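Local coordinates for protein purine nucleoside phosphorylase (Anopheles gambiae, PDB 2P4S) that catalyses the phosphorolysis of inosine, guanosine and their 2'-deoxy forms, releasing the free purine base and a pentose 1-phosphate in purine salvage, at residues Y176-K180 and G228-L232; H195-T199 and T306-I310; H220-M224 and V276-G281. All blocks are in the same frame, centred on the assembly; numbering follows the deposited sequence.

Interaction 1. Residues Y176-K180 and G228-L232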
loop_
_atom_site.group_PDB
_atom_site.type_symbol
_atom_site.label_atom_id
_atom_site.label_comp_id
_atom_site.label_asym_id
_atom_site.label_seq_id
_atom_site.Cartn_x
_atom_site.Cartn_y
_atom_site.Cartn_z
ATOM N N TYR A 176 3.639 0.672 15.772
ATOM C CA TYR A 176 4.699 -0.355 15.651
ATOM C C TYR A 176 4.887 -0.821 14.219
ATOM O O TYR A 176 3.908 -1.227 13.574
ATOM C CB TYR A 176 4.413 -1.581 16.528
ATOM C CG TYR A 176 4.159 -1.275 17.990
ATOM C CD1 TYR A 176 5.028 -0.431 18.731
ATOM C CD2 TYR A 176 3.039 -1.813 18.641
ATOM C CE1 TYR A 176 4.770 -0.154 20.100
ATOM C CE2 TYR A 176 2.788 -1.569 19.973
ATOM C CZ TYR A 176 3.661 -0.745 20.705
ATOM O OH TYR A 176 3.381 -0.507 22.035
ATOM N N PRO A 177 6.134 -0.769 13.708
ATOM C CA PRO A 177 6.455 -1.383 12.396
ATOM C C PRO A 177 6.057 -2.875 12.415
ATOM O O PRO A 177 6.004 -3.466 13.480
ATOM C CB PRO A 177 7.989 -1.242 12.277
ATOM C CG PRO A 177 8.358 -0.074 13.293
ATOM C CD PRO A 177 7.287 -0.092 14.352
ATOM N N LEU A 178 5.758 -3.468 11.261
ATOM C CA LEU A 178 5.354 -4.894 11.227
ATOM C C LEU A 178 6.389 -5.862 11.860
ATOM O O LEU A 178 6.001 -6.790 12.584
ATOM C CB LEU A 178 4.930 -5.329 9.790
ATOM C CG LEU A 178 3.760 -4.509 9.207
ATOM C CD1 LEU A 178 3.395 -5.057 7.828
ATOM C CD2 LEU A 178 2.555 -4.581 10.150
ATOM N N ALA A 179 7.693 -5.614 11.635
ATOM C CA ALA A 179 8.769 -6.451 12.233
ATOM C C ALA A 179 8.748 -6.424 13.759
ATOM O O ALA A 179 9.037 -7.414 14.413
ATOM C CB ALA A 179 10.196 -6.067 11.687
ATOM N N LYS A 180 8.382 -5.289 14.319
ATOM C CA LYS A 180 8.191 -5.173 15.754
ATOM C C LYS A 180 6.914 -5.900 16.246
ATOM O O LYS A 180 6.944 -6.526 17.313
ATOM C CB LYS A 180 8.212 -3.684 16.175
ATOM C CG LYS A 180 8.082 -3.429 17.687
ATOM C CD LYS A 180 8.823 -2.122 17.978
ATOM C CE LYS A 180 8.784 -1.725 19.443
ATOM N NZ LYS A 180 9.386 -0.334 19.660
ATOM N N GLY A 228 4.769 -2.929 -0.219
ATOM C CA GLY A 228 6.121 -2.920 0.334
ATOM C C GLY A 228 6.237 -2.913 1.851
ATOM O O GLY A 228 7.326 -2.748 2.370
ATOM N N ASN A 229 5.125 -3.105 2.570
ATOM C CA ASN A 229 5.129 -3.065 4.025
ATOM C C ASN A 229 5.104 -4.527 4.526
ATOM O O ASN A 229 4.051 -5.160 4.643
ATOM C CB ASN A 229 3.932 -2.235 4.479
ATOM C CG ASN A 229 3.933 -1.928 5.970
ATOM O OD1 ASN A 229 4.917 -2.135 6.687
ATOM N ND2 ASN A 229 2.816 -1.390 6.437
ATOM N N ASN A 230 6.289 -5.072 4.795
ATOM C CA ASN A 230 6.464 -6.528 5.075
ATOM C C ASN A 230 7.397 -6.622 6.247
ATOM O O ASN A 230 8.370 -5.921 6.233
ATOM C CB ASN A 230 7.069 -7.241 3.842
ATOM C CG ASN A 230 7.065 -8.764 3.966
ATOM O OD1 ASN A 230 7.860 -9.320 4.712
ATOM N ND2 ASN A 230 6.195 -9.450 3.206
ATOM N N PRO A 231 7.133 -7.517 7.233
ATOM C CA PRO A 231 8.087 -7.701 8.354
ATOM C C PRO A 231 9.503 -8.216 7.941
ATOM O O PRO A 231 10.437 -8.119 8.721
ATOM C CB PRO A 231 7.368 -8.709 9.264
ATOM C CG PRO A 231 6.491 -9.471 8.345
ATOM C CD PRO A 231 5.988 -8.444 7.376
ATOM N N LEU A 232 9.676 -8.692 6.722
ATOM C CA LEU A 232 10.953 -9.244 6.349
ATOM C C LEU A 232 11.796 -8.267 5.543
ATOM O O LEU A 232 12.889 -8.602 5.111
ATOM C CB LEU A 232 10.750 -10.549 5.559
ATOM C CG LEU A 232 9.815 -11.594 6.170
ATOM C CD1 LEU A 232 9.689 -12.712 5.164
ATOM C CD2 LEU A 232 10.308 -12.098 7.554
HETATM O O HOH W 1 6.109 -1.896 8.917
#
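L178 opens helix 178-191, just after the N-cap residue P177, and packs against N229 and P231 in the loop that follows helix 223-226. Being in the first helical turn, its N-H has no acceptor from the helix itself; a water takes it at 2.8 Å from L178 N and passes a hydrogen on to N229 OD1. The side chain crosses the same carboxamide at about a right angle. With CG anti to its own carbonyl carbon (chi1 -59°), CB stays beside the proline, 4.1 Å from P231 CD, while the CD1 methyl faces two oxygens of N229, 3.3 Å from N229 O and 3.5 Å from N229 OD1.

One residue on, the A179 methyl meets P231 O at 3.6 Å, and P231 CB lies 3.9 Å from A179 N, against the helix backbone. P231 sits inside an Asx turn, N230 OD1 accepting from L232 N (2.8 Å).

The nitrogen of the N229 amide, ND2, donates to A227 O of the third subunit; N230 and L232 pack on the second subunit, and H308 of helix 307-315 touches both L178 and P231.

The segments are therefore joined by van der Waals packing, partly methyl against carbonyl oxygen, and by a bridging water. The N229 carboxamide works at both ends: through the water its oxygen serves the N-H of L178, while its nitrogen bonds the third subunit and so ties the loop into the trimer.

Interaction 2. Residues H195-T199 and T306-I310; sequences HLIAT and TVHEI
I310 of helix 307-315 reaches strand 195-204 through its last carbon, which meets both A198 and L196. From CB the long branch leaves with CG1 anti to the carbonyl carbon of I310 (chi1 -63°). CB itself makes no close approach to the strand, and CG1 only nears the A198 methyl. The second torsion, -76°, bends the chain instead of extending it, and CD1 arrives 4.1 Å from A198 CB and 4.2 Å from L196 CD2, touching both methyls, of residues that point to the same side of the strand. The leucine methyl CD2 also lies 3.9 Å from E309 O, on the helix backbone.

A198 CB has a second methyl beside it, T306 CG2 at 4.1 Å, and E309 OE1 at 4.3 Å. T306 turns its hydroxyl to N200 rather than capping the helix. E309 OE2 forms a salt bridge with R169 NE, and T199 O accepts from R169 NH2. The first turn of the helix and the middle of the strand thus both bond the phosphate-binding R169, through different nitrogens, a second shell that probably fixes how its guanidinium group is presented.

Strand 195-204 runs inside the sheet between the parallel strands 112-116 and 319-329. Helix 307-315 packs on it, helix 178-191 adds M188 against L196 and V185 against E309, and Y277 of strand 272-279 touches T306.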
loop_
_atom_site.group_PDB
_atom_site.type_symbol
_atom_site.label_atom_id
_atom_site.label_comp_id
_atom_site.label_asym_id
_atom_site.label_seq_id
_atom_site.Cartn_x
_atom_site.Cartn_y
_atom_site.Cartn_z
ATOM N N HIS A 195 5.271 -24.657 16.345
ATOM C CA HIS A 195 3.951 -24.296 15.853
ATOM C C HIS A 195 3.582 -22.918 16.340
ATOM O O HIS A 195 3.898 -22.579 17.488
ATOM C CB HIS A 195 2.879 -25.304 16.291
ATOM C CG HIS A 195 2.994 -26.621 15.576
ATOM N ND1 HIS A 195 4.126 -27.411 15.651
ATOM C CD2 HIS A 195 2.149 -27.254 14.725
ATOM C CE1 HIS A 195 3.955 -28.492 14.905
ATOM N NE2 HIS A 195 2.768 -28.415 14.324
ATOM N N LEU A 196 2.958 -22.139 15.439
ATOM C CA LEU A 196 2.200 -20.940 15.810
ATOM C C LEU A 196 0.687 -21.090 15.615
ATOM O O LEU A 196 0.236 -21.410 14.516
ATOM C CB LEU A 196 2.721 -19.706 15.054
ATOM C CG LEU A 196 2.020 -18.376 15.395
ATOM C CD1 LEU A 196 2.306 -17.895 16.877
ATOM C CD2 LEU A 196 2.336 -17.294 14.313
ATOM N N ILE A 197 -0.078 -20.911 16.692
ATOM C CA ILE A 197 -1.501 -20.628 16.608
ATOM C C ILE A 197 -1.798 -19.101 16.749
ATOM O O ILE A 197 -1.652 -18.515 17.839
ATOM C CB ILE A 197 -2.318 -21.428 17.635
ATOM C CG1 ILE A 197 -2.064 -22.943 17.467
ATOM C CG2 ILE A 197 -3.824 -21.093 17.505
ATOM C CD1 ILE A 197 -2.674 -23.779 18.575
ATOM N N ALA A 198 -2.212 -18.463 15.645
ATOM C CA ALA A 198 -2.550 -17.021 15.680
ATOM C C ALA A 198 -4.061 -16.873 15.664
ATOM O O ALA A 198 -4.740 -17.462 14.801
ATOM C CB ALA A 198 -1.908 -16.292 14.528
ATOM N N THR A 199 -4.604 -16.134 16.618
ATOM C CA THR A 199 -6.049 -15.926 16.704
ATOM C C THR A 199 -6.314 -14.431 16.559
ATOM O O THR A 199 -5.490 -13.603 16.964
ATOM C CB THR A 199 -6.637 -16.350 18.042
ATOM O OG1 THR A 199 -6.253 -15.403 19.048
ATOM C CG2 THR A 199 -6.217 -17.766 18.464
ATOM N N THR A 306 -1.962 -10.289 12.549
ATOM C CA THR A 306 -1.859 -11.739 12.153
ATOM C C THR A 306 -1.018 -12.067 10.927
ATOM O O THR A 306 -0.124 -12.917 11.006
ATOM C CB THR A 306 -3.281 -12.364 11.986
ATOM O OG1 THR A 306 -3.937 -12.273 13.243
ATOM C CG2 THR A 306 -3.253 -13.851 11.550
ATOM N N VAL A 307 -1.296 -11.397 9.813
ATOM C CA VAL A 307 -0.694 -11.771 8.504
ATOM C C VAL A 307 0.860 -11.789 8.590
ATOM O O VAL A 307 1.494 -12.750 8.190
ATOM C CB VAL A 307 -1.241 -10.856 7.304
ATOM C CG1 VAL A 307 -0.328 -10.917 6.056
ATOM C CG2 VAL A 307 -2.620 -11.273 6.917
ATOM N N HIS A 308 1.424 -10.714 9.156
ATOM C CA HIS A 308 2.875 -10.505 9.330
ATOM C C HIS A 308 3.465 -11.397 10.403
ATOM O O HIS A 308 4.617 -11.783 10.307
ATOM C CB HIS A 308 3.191 -9.004 9.620
ATOM C CG HIS A 308 2.259 -8.371 10.606
ATOM N ND1 HIS A 308 1.022 -7.874 10.250
ATOM C CD2 HIS A 308 2.357 -8.207 11.950
ATOM C CE1 HIS A 308 0.398 -7.433 11.335
ATOM N NE2 HIS A 308 1.177 -7.655 12.380
ATOM N N GLU A 309 2.692 -11.719 11.431
ATOM C CA GLU A 309 3.078 -12.775 12.376
ATOM C C GLU A 309 3.234 -14.167 11.696
ATOM O O GLU A 309 4.215 -14.905 11.927
ATOM C CB GLU A 309 2.029 -12.857 13.510
ATOM C CG GLU A 309 1.938 -11.600 14.378
ATOM C CD GLU A 309 0.557 -11.407 15.010
ATOM O OE1 GLU A 309 -0.309 -12.300 14.877
ATOM O OE2 GLU A 309 0.327 -10.362 15.663
ATOM N N ILE A 310 2.221 -14.546 10.920
ATOM C CA ILE A 310 2.262 -15.749 10.095
ATOM C C ILE A 310 3.426 -15.768 9.108
ATOM O O ILE A 310 4.077 -16.773 8.965
ATOM C CB ILE A 310 0.888 -15.963 9.357
ATOM C CG1 ILE A 310 -0.239 -16.183 10.402
ATOM C CG2 ILE A 310 0.979 -17.144 8.379
ATOM C CD1 ILE A 310 -0.262 -17.622 11.069
#

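Interaction 3. Residues H220-M224 and V276-G281; sequences HINLM and VYTCLG
H220 and Y277, the two ring-bearing residues, form a bridge between parallel strands 214-221 and 272-279 in the central sheet of this PNP/MTAP-family fold. Both set out from the same face of the sheet, where V307 lies over one face of the H220 imidazole and meets the Y277 ring at its CD2 edge. The Y251 ring stands almost perpendicular to the imidazole and its hydroxyl hydrogen-bonds ND1; at the far end of the tyrosine, OH is hydrogen-bonded to the backbone N of S305, a phosphate-binding residue.

Between the backbones, Y277 O accepts from I221 N (3.2 Å) and also receives a CA-H...O contact from H220 CA. T278 extends the pairing with its side chain: OG1, anti to the backbone N (chi1 -166°), donates to I221 O at 2.7 Å from 17° outside the carbonyl plane. On the face that carries I221 and T278, I221 CG1 packs 4.1 Å from V276 CG1, and M293 of the second subunit covers the isoleucine.

Past the strands, L223 and L280 lie side by side, CD1 of L223 meeting CD2 of L280 at 4.0 Å, with L280 resting on the nucleoside-binding E286. The extended M224 side chain ends with CE 3.3 Å from G281 N and 4.0 Å from C279 SG. One water donates to both N222 OD1 and C279 O, each at 2.7 Å, bridging the segments.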
loop_
_atom_site.group_PDB
_atom_site.type_symbol
_atom_site.label_atom_id
_atom_site.label_comp_id
_atom_site.label_asym_id
_atom_site.label_seq_id
_atom_site.Cartn_x
_atom_site.Cartn_y
_atom_site.Cartn_z
ATOM N N HIS A 220 -4.601 -15.854 3.081
ATOM C CA HIS A 220 -4.747 -14.424 3.274
ATOM C C HIS A 220 -4.349 -13.656 1.985
ATOM O O HIS A 220 -3.761 -14.205 1.055
ATOM C CB HIS A 220 -3.944 -13.940 4.525
ATOM C CG HIS A 220 -2.457 -14.027 4.370
ATOM N ND1 HIS A 220 -1.640 -14.608 5.316
ATOM C CD2 HIS A 220 -1.646 -13.632 3.362
ATOM C CE1 HIS A 220 -0.386 -14.541 4.901
ATOM N NE2 HIS A 220 -0.363 -13.947 3.722
ATOM N N ILE A 221 -4.694 -12.375 1.956
ATOM C CA ILE A 221 -4.260 -11.470 0.904
ATOM C C ILE A 221 -3.530 -10.400 1.689
ATOM O O ILE A 221 -4.157 -9.705 2.517
ATOM C CB ILE A 221 -5.457 -10.852 0.092
ATOM C CG1 ILE A 221 -6.121 -11.916 -0.808
ATOM C CG2 ILE A 221 -4.920 -9.707 -0.811
ATOM C CD1 ILE A 221 -7.561 -11.582 -1.359
ATOM N N ASN A 222 -2.218 -10.289 1.449
ATOM C CA ASN A 222 -1.391 -9.360 2.152
ATOM C C ASN A 222 -1.276 -8.043 1.363
ATOM O O ASN A 222 -0.318 -7.866 0.649
ATOM C CB ASN A 222 0.018 -9.931 2.460
ATOM C CG ASN A 222 0.786 -9.005 3.386
ATOM O OD1 ASN A 222 0.215 -8.000 3.862
ATOM N ND2 ASN A 222 2.058 -9.289 3.631
ATOM N N LEU A 223 -2.269 -7.162 1.485
ATOM C CA LEU A 223 -2.283 -5.865 0.816
ATOM C C LEU A 223 -1.143 -4.923 1.270
ATOM O O LEU A 223 -0.591 -4.168 0.458
ATOM C CB LEU A 223 -3.639 -5.193 1.051
ATOM C CG LEU A 223 -4.896 -5.852 0.458
ATOM C CD1 LEU A 223 -6.139 -5.012 0.790
ATOM C CD2 LEU A 223 -4.696 -5.996 -1.074
ATOM N N MET A 224 -0.779 -5.003 2.545
ATOM C CA MET A 224 0.372 -4.267 3.093
ATOM C C MET A 224 1.633 -4.625 2.374
ATOM O O MET A 224 2.357 -3.732 1.954
ATOM C CB MET A 224 0.550 -4.521 4.575
ATOM C CG MET A 224 -0.595 -4.041 5.370
ATOM S SD MET A 224 -0.262 -4.182 7.151
ATOM C CE MET A 224 -1.596 -3.151 7.728
ATOM N N VAL A 276 -10.797 -16.595 3.672
ATOM C CA VAL A 276 -9.638 -15.768 3.376
ATOM C C VAL A 276 -9.664 -14.534 4.270
ATOM O O VAL A 276 -10.688 -13.816 4.345
ATOM C CB VAL A 276 -9.579 -15.419 1.830
ATOM C CG1 VAL A 276 -8.409 -14.444 1.482
ATOM C CG2 VAL A 276 -9.563 -16.749 0.911
ATOM N N TYR A 277 -8.506 -14.236 4.900
ATOM C CA TYR A 277 -8.422 -13.123 5.893
ATOM C C TYR A 277 -7.569 -12.032 5.289
ATOM O O TYR A 277 -6.706 -12.331 4.488
ATOM C CB TYR A 277 -7.852 -13.629 7.205
ATOM C CG TYR A 277 -7.452 -12.566 8.195
ATOM C CD1 TYR A 277 -8.365 -12.099 9.157
ATOM C CD2 TYR A 277 -6.129 -12.079 8.241
ATOM C CE1 TYR A 277 -7.999 -11.143 10.093
ATOM C CE2 TYR A 277 -5.752 -11.123 9.184
ATOM C CZ TYR A 277 -6.682 -10.669 10.110
ATOM O OH TYR A 277 -6.304 -9.736 11.051
ATOM N N THR A 278 -7.847 -10.761 5.573
ATOM C CA THR A 278 -6.878 -9.740 5.162
ATOM C C THR A 278 -6.594 -8.827 6.375
ATOM O O THR A 278 -7.494 -8.644 7.209
ATOM C CB THR A 278 -7.304 -8.928 3.927
ATOM O OG1 THR A 278 -6.160 -8.218 3.425
ATOM C CG2 THR A 278 -8.421 -7.906 4.264
ATOM N N CYS A 279 -5.386 -8.273 6.428
ATOM C CA CYS A 279 -4.927 -7.368 7.474
ATOM C C CYS A 279 -4.847 -5.933 6.937
ATOM O O CYS A 279 -3.967 -5.617 6.125
ATOM C CB CYS A 279 -3.548 -7.814 7.984
ATOM S SG CYS A 279 -2.796 -6.693 9.210
ATOM N N LEU A 280 -5.758 -5.068 7.378
ATOM C CA LEU A 280 -5.730 -3.647 6.964
ATOM C C LEU A 280 -5.019 -2.813 8.046
ATOM O O LEU A 280 -4.952 -3.226 9.179
ATOM C CB LEU A 280 -7.157 -3.118 6.712
ATOM C CG LEU A 280 -8.083 -3.956 5.808
ATOM C CD1 LEU A 280 -9.382 -3.245 5.535
ATOM C CD2 LEU A 280 -7.397 -4.263 4.482
ATOM N N GLY A 281 -4.524 -1.627 7.713
ATOM C CA GLY A 281 -3.887 -0.760 8.717
ATOM C C GLY A 281 -4.792 -0.305 9.880
ATOM O O GLY A 281 -4.347 -0.268 11.047
HETATM O O HOH W 2 -2.189 -7.249 4.929
#

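Interactions 1, 2 and 3 lie 13 to 14 Å apart, centre to centre, around the start of helix 307-315. H308 packs on L178 and P231 of interaction 1, whereas V307 packs on H220, N222, Y277 and C279 of interaction 3. N229 N probably hydrogen-bonds M224 O, joining interactions 1 and 3 through helix 223-226. Interactions 2 and 3 share the central sheet. Along the chain, 176-180 and 195-199 come first, then 220-224, 228-232, 276-281 and 306-310, so interaction 3 is nested within interaction 2 and interaction 1 crosses both. Interactions 2 and 3 both border active-site residues, and 1 and 3 touch neighbouring subunits, so the catalytic site probably lies close to the trimer interface.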